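Probable branched-chain amino acid ABC transporter, amino acid binding protein (Thermus thermophilus, PDB 3LKB) probably serves as the substrate-binding component of a branched-chain amino acid ABC transporter and binds valine between its two lobes. Local coordinates at residues N116-F120 / Y317-V321; L148-P152 / Q178-S182; N184-T188 / N213-D217. The protein carries 2 engineered substitutions. One frame throughout, in Å; residues are numbered along the deposited sequence.

Followed from the N terminus, the chain first reaches 116-120, which waits nearly two hundred residues for its partner 317-321; interaction 1 thus closes one long loop, joining the turn ahead of strand 121-123 to helix 313-321. Interactions 2 and 3 both nest inside that loop and follow one another in series: 148-152 pairs with 178-182 at the edge of the seven-stranded sheet, and then 184-188, further along the same loop, meets helix 208-220 at 213-217. These two are neighbours, with centres about 12 Å apart and Val149 CG1 lying 3.8 Å from Ile214 CD1. Interaction 1 lies on the opposite side of the chain's centre, about 32 Å from interaction 2 and 41 Å from interaction 3, centre to centre.

Interaction 1: N116-F120 / Y317-V321; sequences NDYIF and YQAIV
Residues 116-120 start with a type I beta turn from Asn116 to Ile119 and become extended from Ile119 on, whereas 317-321 is helical, with Val321 N bonded to Tyr317 O at 3.1 Å. The closest CA pairs are Tyr118-Tyr317 at 7.6 Å and Phe120-Ile320 at 8.8 Å, and two side chains about one helical turn apart, Tyr317 and Ile320, point at the loop. Tyr317, chi1 t, lies in an offset edge-to-face pair with Tyr118, chi1 m: the edge of Tyr118 meets the face of Tyr317, centroids 5.2 Å apart and planes at 60°. Phe120, also m, takes Ile320 CG2 over its face in a CH-pi contact, 3.5 Å from the ring centroid, while Val321 CG1 comes within 4.1 Å of Phe120 CZ. A water bridges Asp117 O (2.8 Å) and Tyr317 OH (2.5 Å). Within the N-terminal lobe, Asp117 OD2 hydrogen-bonds Gln95 NE2 and Tyr118 OH hydrogen-bonds Arg98 NH1. His350 stacks on Phe120, Phe345 meets it edge-to-face, and the Phe120 side chain is about 9 Å from the bound sodium. This is aromatic packing of a turn against a late helix, where C-terminal chain returns to the lobe built first in the periplasmic binding protein fold.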
loop_
_atom_site.group_PDB
_atom_site.type_symbol
_atom_site.label_atom_id
_atom_site.label_comp_id
_atom_site.label_asym_id
_atom_site.label_seq_id
_atom_site.Cartn_x
_atom_site.Cartn_y
_atom_site.Cartn_z
ATOM N N ASN A 116 -22.876 -4.152 -21.917
ATOM C CA ASN A 116 -22.489 -2.788 -21.578
ATOM C C ASN A 116 -23.628 -1.885 -21.048
ATOM O O ASN A 116 -23.405 -0.706 -20.786
ATOM C CB ASN A 116 -21.847 -2.127 -22.809
ATOM C CG ASN A 116 -22.838 -1.937 -23.980
ATOM O OD1 ASN A 116 -22.818 -0.907 -24.653
ATOM N ND2 ASN A 116 -23.674 -2.939 -24.240
ATOM N N ASP A 117 -24.831 -2.425 -20.850
ATOM C CA ASP A 117 -25.933 -1.560 -20.455
ATOM C C ASP A 117 -25.788 -0.931 -19.050
ATOM O O ASP A 117 -26.345 0.156 -18.789
ATOM C CB ASP A 117 -27.256 -2.299 -20.568
ATOM C CG ASP A 117 -27.605 -2.727 -22.006
ATOM O OD1 ASP A 117 -27.259 -2.010 -23.003
ATOM O OD2 ASP A 117 -28.263 -3.805 -22.118
ATOM N N TYR A 118 -25.017 -1.585 -18.175
ATOM C CA TYR A 118 -24.919 -1.168 -16.753
ATOM C C TYR A 118 -23.582 -0.613 -16.260
ATOM O O TYR A 118 -23.383 -0.476 -15.061
ATOM C CB TYR A 118 -25.332 -2.319 -15.837
ATOM C CG TYR A 118 -26.724 -2.750 -16.160
ATOM C CD1 TYR A 118 -26.949 -3.859 -16.983
ATOM C CD2 TYR A 118 -27.818 -1.986 -15.740
ATOM C CE1 TYR A 118 -28.215 -4.225 -17.326
ATOM C CE2 TYR A 118 -29.097 -2.318 -16.080
ATOM C CZ TYR A 118 -29.293 -3.461 -16.870
ATOM O OH TYR A 118 -30.565 -3.861 -17.193
ATOM N N ILE A 119 -22.673 -0.272 -17.170
ATOM C CA ILE A 119 -21.352 0.181 -16.748
ATOM C C ILE A 119 -21.200 1.640 -17.062
ATOM O O ILE A 119 -21.439 2.049 -18.204
ATOM C CB ILE A 119 -20.306 -0.624 -17.488
ATOM C CG1 ILE A 119 -20.488 -2.113 -17.099
ATOM C CG2 ILE A 119 -18.890 -0.037 -17.238
ATOM C CD1 ILE A 119 -19.648 -3.067 -17.907
ATOM N N PHE A 120 -20.831 2.450 -16.070
ATOM C CA PHE A 120 -20.738 3.890 -16.306
ATOM C C PHE A 120 -19.395 4.431 -15.920
ATOM O O PHE A 120 -19.006 4.339 -14.779
ATOM C CB PHE A 120 -21.845 4.654 -15.565
ATOM C CG PHE A 120 -23.211 4.287 -16.012
ATOM C CD1 PHE A 120 -23.875 3.198 -15.446
ATOM C CD2 PHE A 120 -23.820 4.993 -17.029
ATOM C CE1 PHE A 120 -25.132 2.822 -15.921
ATOM C CE2 PHE A 120 -25.090 4.659 -17.485
ATOM C CZ PHE A 120 -25.750 3.570 -16.930
ATOM N N TYR A 317 -30.227 2.545 -11.160
ATOM C CA TYR A 317 -30.069 2.630 -12.606
ATOM C C TYR A 317 -30.833 3.854 -13.182
ATOM O O TYR A 317 -30.244 4.668 -13.928
ATOM C CB TYR A 317 -30.408 1.296 -13.308
ATOM C CG TYR A 317 -30.404 1.394 -14.840
ATOM C CD1 TYR A 317 -29.213 1.300 -15.564
ATOM C CD2 TYR A 317 -31.577 1.591 -15.552
ATOM C CE1 TYR A 317 -29.185 1.408 -16.966
ATOM C CE2 TYR A 317 -31.566 1.706 -16.961
ATOM C CZ TYR A 317 -30.356 1.630 -17.647
ATOM O OH TYR A 317 -30.291 1.747 -19.019
ATOM N N GLN A 318 -32.098 4.025 -12.773
ATOM C CA GLN A 318 -33.002 5.069 -13.320
ATOM C C GLN A 318 -32.546 6.435 -12.911
ATOM O O GLN A 318 -32.660 7.401 -13.656
ATOM C CB GLN A 318 -34.453 4.865 -12.854
ATOM C CG GLN A 318 -35.173 3.608 -13.395
ATOM C CD GLN A 318 -35.273 3.624 -14.915
ATOM O OE1 GLN A 318 -35.444 4.687 -15.517
ATOM N NE2 GLN A 318 -35.161 2.444 -15.547
ATOM N N ALA A 319 -32.024 6.526 -11.702
ATOM C CA ALA A 319 -31.407 7.768 -11.225
ATOM C C ALA A 319 -30.179 8.130 -12.076
ATOM O O ALA A 319 -30.002 9.280 -12.422
ATOM C CB ALA A 319 -31.039 7.638 -9.756
ATOM N N ILE A 320 -29.358 7.163 -12.460
ATOM C CA ILE A 320 -28.154 7.483 -13.244
ATOM C C ILE A 320 -28.450 7.943 -14.667
ATOM O O ILE A 320 -27.839 8.901 -15.130
ATOM C CB ILE A 320 -27.184 6.254 -13.277
ATOM C CG1 ILE A 320 -26.502 6.069 -11.908
ATOM C CG2 ILE A 320 -26.195 6.284 -14.474
ATOM C CD1 ILE A 320 -26.011 4.668 -11.781
ATOM N N VAL A 321 -29.387 7.272 -15.352
ATOM C CA VAL A 321 -29.717 7.579 -16.757
ATOM C C VAL A 321 -30.614 8.791 -16.882
ATOM O O VAL A 321 -30.833 9.273 -17.986
ATOM C CB VAL A 321 -30.367 6.378 -17.547
ATOM C CG1 VAL A 321 -29.479 5.141 -17.539
ATOM C CG2 VAL A 321 -31.719 5.994 -16.976
HETATM O O HOH W 1 -28.165 1.487 -20.365
#

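Interaction 2: L148-P152 / Q178-S182; sequences LVVHP and QEVGS
This is parallel strand pairing at the edge of the seven-stranded sheet, where strand 173-179, outermost within the chain, lies beside 145-150. Val149 bridges Gln178 with CA atoms 5.0 Å apart, and Val150 bridges Glu179 at 4.7 Å. Gln178 N donates to Leu148 O (3.1 Å), Val150 N to Gln178 O (2.9 Å) and Val180 N to Val150 O (2.8 Å), so Val150 is bonded through both N and O to the residues flanking Glu179. Two CA-H...O contacts add to these, Val149 CA to Gln178 O at 3.3 Å and Glu179 CA to Val150 O at 3.0 Å. Helices 154-157 and 160-170 connect the two strands, giving the beta-alpha-beta crossover of the Rossmann-like lobes of periplasmic binding proteins; strand 201-205 flanks 145-150 on its other side. Val149 and Gln178 share the face covered by helix 188-196, and Val149 CG1, chi1 t, packs 3.7 Å from Val180 CG2. On the opposite face, Val150 CG1 lies 3.6 Å from Glu179 CG, and the Glu179 carboxylate forms a salt bridge with Arg157. Beyond the strands Pro152 CG comes 3.6 Å from Gly181 N, while the His151 side chain, bonded to Ser153, stands about 7 Å from the bound valine.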
loop_
_atom_site.group_PDB
_atom_site.type_symbol
_atom_site.label_atom_id
_atom_site.label_comp_id
_atom_site.label_asym_id
_atom_site.label_seq_id
_atom_site.Cartn_x
_atom_site.Cartn_y
_atom_site.Cartn_z
ATOM N N LEU A 148 5.321 3.891 -27.229
ATOM C CA LEU A 148 4.389 3.700 -26.165
ATOM C C LEU A 148 5.042 2.799 -25.135
ATOM O O LEU A 148 5.666 1.795 -25.496
ATOM C CB LEU A 148 3.090 3.074 -26.680
ATOM C CG LEU A 148 2.302 3.767 -27.820
ATOM C CD1 LEU A 148 0.951 3.038 -28.066
ATOM C CD2 LEU A 148 2.067 5.263 -27.602
ATOM N N VAL A 149 4.899 3.167 -23.856
ATOM C CA VAL A 149 5.283 2.325 -22.728
ATOM C C VAL A 149 4.099 2.118 -21.768
ATOM O O VAL A 149 3.540 3.062 -21.256
ATOM C CB VAL A 149 6.507 2.923 -21.955
ATOM C CG1 VAL A 149 6.734 2.197 -20.634
ATOM C CG2 VAL A 149 7.740 2.824 -22.787
ATOM N N VAL A 150 3.830 0.874 -21.430
ATOM C CA VAL A 150 2.539 0.431 -21.031
ATOM C C VAL A 150 2.660 -0.627 -19.943
ATOM O O VAL A 150 3.613 -1.430 -19.917
ATOM C CB VAL A 150 1.899 -0.108 -22.279
ATOM C CG1 VAL A 150 1.413 -1.511 -22.152
ATOM C CG2 VAL A 150 0.918 0.848 -22.819
ATOM N N HIS A 151 1.730 -0.586 -19.000
ATOM C CA HIS A 151 1.726 -1.523 -17.910
ATOM C C HIS A 151 1.399 -2.898 -18.491
ATOM O O HIS A 151 0.601 -3.010 -19.466
ATOM C CB HIS A 151 0.650 -1.087 -16.922
ATOM C CG HIS A 151 0.626 -1.879 -15.660
ATOM N ND1 HIS A 151 -0.166 -3.001 -15.503
ATOM C CD2 HIS A 151 1.319 -1.732 -14.499
ATOM C CE1 HIS A 151 0.032 -3.496 -14.291
ATOM N NE2 HIS A 151 0.924 -2.745 -13.664
ATOM N N PRO A 152 1.992 -3.963 -17.899
ATOM C CA PRO A 152 1.806 -5.298 -18.498
ATOM C C PRO A 152 0.486 -5.865 -18.047
ATOM O O PRO A 152 0.452 -6.661 -17.150
ATOM C CB PRO A 152 2.963 -6.122 -17.905
ATOM C CG PRO A 152 3.842 -5.074 -17.107
ATOM C CD PRO A 152 2.838 -4.052 -16.692
ATOM N N GLN A 178 6.391 -1.189 -25.658
ATOM C CA GLN A 178 6.996 -1.941 -24.601
ATOM C C GLN A 178 6.110 -1.965 -23.360
ATOM O O GLN A 178 5.523 -0.959 -22.970
ATOM C CB GLN A 178 8.292 -1.258 -24.172
ATOM C CG GLN A 178 9.479 -1.397 -25.104
ATOM C CD GLN A 178 9.986 -2.808 -25.209
ATOM O OE1 GLN A 178 10.215 -3.475 -24.204
ATOM N NE2 GLN A 178 10.158 -3.275 -26.440
ATOM N N GLU A 179 6.103 -3.075 -22.686
ATOM C CA GLU A 179 5.430 -3.286 -21.465
ATOM C C GLU A 179 6.425 -3.169 -20.323
ATOM O O GLU A 179 7.370 -3.849 -20.318
ATOM C CB GLU A 179 4.710 -4.637 -21.527
ATOM C CG GLU A 179 3.309 -4.521 -22.096
ATOM C CD GLU A 179 2.595 -5.814 -22.515
ATOM O OE1 GLU A 179 2.609 -6.808 -21.813
ATOM O OE2 GLU A 179 1.954 -5.825 -23.555
ATOM N N VAL A 180 6.205 -2.244 -19.406
ATOM C CA VAL A 180 7.020 -2.065 -18.215
ATOM C C VAL A 180 6.175 -1.978 -16.944
ATOM O O VAL A 180 5.343 -1.140 -16.809
ATOM C CB VAL A 180 7.961 -0.822 -18.309
ATOM C CG1 VAL A 180 8.827 -0.672 -17.149
ATOM C CG2 VAL A 180 8.717 -0.790 -19.548
ATOM N N GLY A 181 6.433 -2.875 -16.009
ATOM C CA GLY A 181 5.761 -2.914 -14.730
ATOM C C GLY A 181 6.500 -2.365 -13.547
ATOM O O GLY A 181 7.493 -1.749 -13.693
ATOM N N SER A 182 6.000 -2.593 -12.357
ATOM C CA SER A 182 6.658 -2.038 -11.195
ATOM C C SER A 182 7.927 -2.858 -10.918
ATOM O O SER A 182 8.028 -4.000 -11.359
ATOM C CB SER A 182 5.695 -2.045 -10.005
ATOM O OG SER A 182 5.276 -3.401 -9.781
#

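Interaction 3: N184-T188 / N213-D217; sequences NLDNT and NILKD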
loop_
_atom_site.group_PDB
_atom_site.type_symbol
_atom_site.label_atom_id
_atom_site.label_comp_id
_atom_site.label_asym_id
_atom_site.label_seq_id
_atom_site.Cartn_x
_atom_site.Cartn_y
_atom_site.Cartn_z
ATOM N N ASN A 184 10.806 -1.755 -12.087
ATOM C CA ASN A 184 11.708 -1.364 -13.175
ATOM C C ASN A 184 12.852 -0.458 -12.688
ATOM O O ASN A 184 12.949 0.727 -12.997
ATOM C CB ASN A 184 10.904 -0.686 -14.281
ATOM C CG ASN A 184 10.177 0.599 -13.798
ATOM O OD1 ASN A 184 9.717 0.695 -12.661
ATOM N ND2 ASN A 184 10.096 1.566 -14.661
ATOM N N LEU A 185 13.742 -1.041 -11.902
ATOM C CA LEU A 185 14.883 -0.303 -11.309
ATOM C C LEU A 185 15.847 0.305 -12.344
ATOM O O LEU A 185 16.518 1.310 -12.078
ATOM C CB LEU A 185 15.649 -1.234 -10.365
ATOM C CG LEU A 185 15.201 -1.251 -8.896
ATOM C CD1 LEU A 185 13.737 -0.873 -8.685
ATOM C CD2 LEU A 185 15.565 -2.583 -8.223
ATOM N N ASP A 186 15.924 -0.322 -13.509
ATOM C CA ASP A 186 16.889 0.098 -14.505
ATOM C C ASP A 186 16.346 -0.057 -15.929
ATOM O O ASP A 186 16.191 -1.125 -16.438
ATOM C CB ASP A 186 18.230 -0.638 -14.323
ATOM C CG ASP A 186 19.288 -0.174 -15.321
ATOM O OD1 ASP A 186 19.339 1.047 -15.602
ATOM O OD2 ASP A 186 20.030 -1.046 -15.844
ATOM N N ASN A 187 16.074 1.082 -16.527
ATOM C CA ASN A 187 15.395 1.242 -17.790
ATOM C C ASN A 187 16.369 1.732 -18.835
ATOM O O ASN A 187 15.951 2.095 -19.919
ATOM C CB ASN A 187 14.317 2.301 -17.580
ATOM C CG ASN A 187 13.383 1.939 -16.441
ATOM O OD1 ASN A 187 12.475 1.147 -16.631
ATOM N ND2 ASN A 187 13.616 2.492 -15.249
ATOM N N THR A 188 17.665 1.771 -18.484
ATOM C CA THR A 188 18.774 2.091 -19.429
ATOM C C THR A 188 18.637 1.428 -20.792
ATOM O O THR A 188 18.574 2.126 -21.799
ATOM C CB THR A 188 20.170 1.788 -18.834
ATOM O OG1 THR A 188 20.371 2.610 -17.686
ATOM C CG2 THR A 188 21.266 2.164 -19.817
ATOM N N ASN A 213 10.342 5.922 -12.399
ATOM C CA ASN A 213 11.620 5.249 -12.591
ATOM C C ASN A 213 12.228 5.509 -13.977
ATOM O O ASN A 213 13.450 5.739 -14.130
ATOM C CB ASN A 213 11.453 3.747 -12.354
ATOM C CG ASN A 213 11.222 3.424 -10.890
ATOM O OD1 ASN A 213 11.705 4.147 -9.997
ATOM N ND2 ASN A 213 10.463 2.347 -10.630
ATOM N N ILE A 214 11.378 5.445 -14.994
ATOM C CA ILE A 214 11.818 5.739 -16.343
ATOM C C ILE A 214 12.342 7.197 -16.442
ATOM O O ILE A 214 13.414 7.410 -17.006
ATOM C CB ILE A 214 10.701 5.433 -17.367
ATOM C CG1 ILE A 214 10.551 3.917 -17.516
ATOM C CG2 ILE A 214 11.018 6.082 -18.709
ATOM C CD1 ILE A 214 9.280 3.485 -18.192
ATOM N N LEU A 215 11.621 8.172 -15.871
ATOM C CA LEU A 215 12.023 9.586 -15.930
ATOM C C LEU A 215 13.332 9.819 -15.211
ATOM O O LEU A 215 14.181 10.534 -15.699
ATOM C CB LEU A 215 10.958 10.505 -15.276
ATOM C CG LEU A 215 9.526 10.388 -15.792
ATOM C CD1 LEU A 215 8.528 11.317 -15.046
ATOM C CD2 LEU A 215 9.496 10.578 -17.280
ATOM N N LYS A 216 13.480 9.213 -14.035
ATOM C CA LYS A 216 14.722 9.309 -13.286
ATOM C C LYS A 216 15.892 8.847 -14.138
ATOM O O LYS A 216 16.888 9.518 -14.230
ATOM C CB LYS A 216 14.615 8.519 -11.974
ATOM C CG LYS A 216 14.040 9.399 -10.872
ATOM C CD LYS A 216 13.150 8.697 -9.928
ATOM C CE LYS A 216 13.884 7.996 -8.804
ATOM N NZ LYS A 216 12.831 7.402 -7.865
ATOM N N ASP A 217 15.747 7.708 -14.790
ATOM C CA ASP A 217 16.802 7.214 -15.659
ATOM C C ASP A 217 17.004 8.129 -16.884
ATOM O O ASP A 217 18.144 8.453 -17.210
ATOM C CB ASP A 217 16.488 5.779 -16.064
ATOM C CG ASP A 217 16.803 4.789 -14.955
ATOM O OD1 ASP A 217 17.632 5.131 -14.064
ATOM O OD2 ASP A 217 16.212 3.675 -14.970
#
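Asp217, Asn187 and Asn213 have the most surface covered here, and they illustrate how a loop can be held to a helix by polar side chains. Asp217 lies one turn after Asn213 on helix 208-220, so both face the loop. A single carboxylate oxygen, Asp217 OD2, accepts from Asn187 N at 3.0 Å and from Asn187 ND2 at 2.9 Å, gripping the residue by backbone and side chain together. Asn187 also turns inward: its ND2 donates to Asn184 O at 2.9 Å, and its OD1 accepts from Asn184 ND2 at 3.1 Å, so the loop is shaped by its own amides. Asn213 ND2 completes the network by donating to Asn184 OD1 at 2.7 Å, while Asn184 ND2 also bonds Pro210 O. Ile214 CG1 packs against the amides, 3.5 Å from Asn187 OD1 and 3.7 Å from Asn184 ND2. Asn187 occupies the N-cap position of helix 188-196 without a capping bond from its side chain; nearby, Thr188 OG1 donates to Asp186 OD1 at 2.8 Å. Leu185 packs on Ala240 of the second subunit. The contact joins consecutive beta-alpha units of a Rossmann-like lobe: the loop leading from strand 173-179 into helix 188-196 is fastened to the neighbouring helix 208-220.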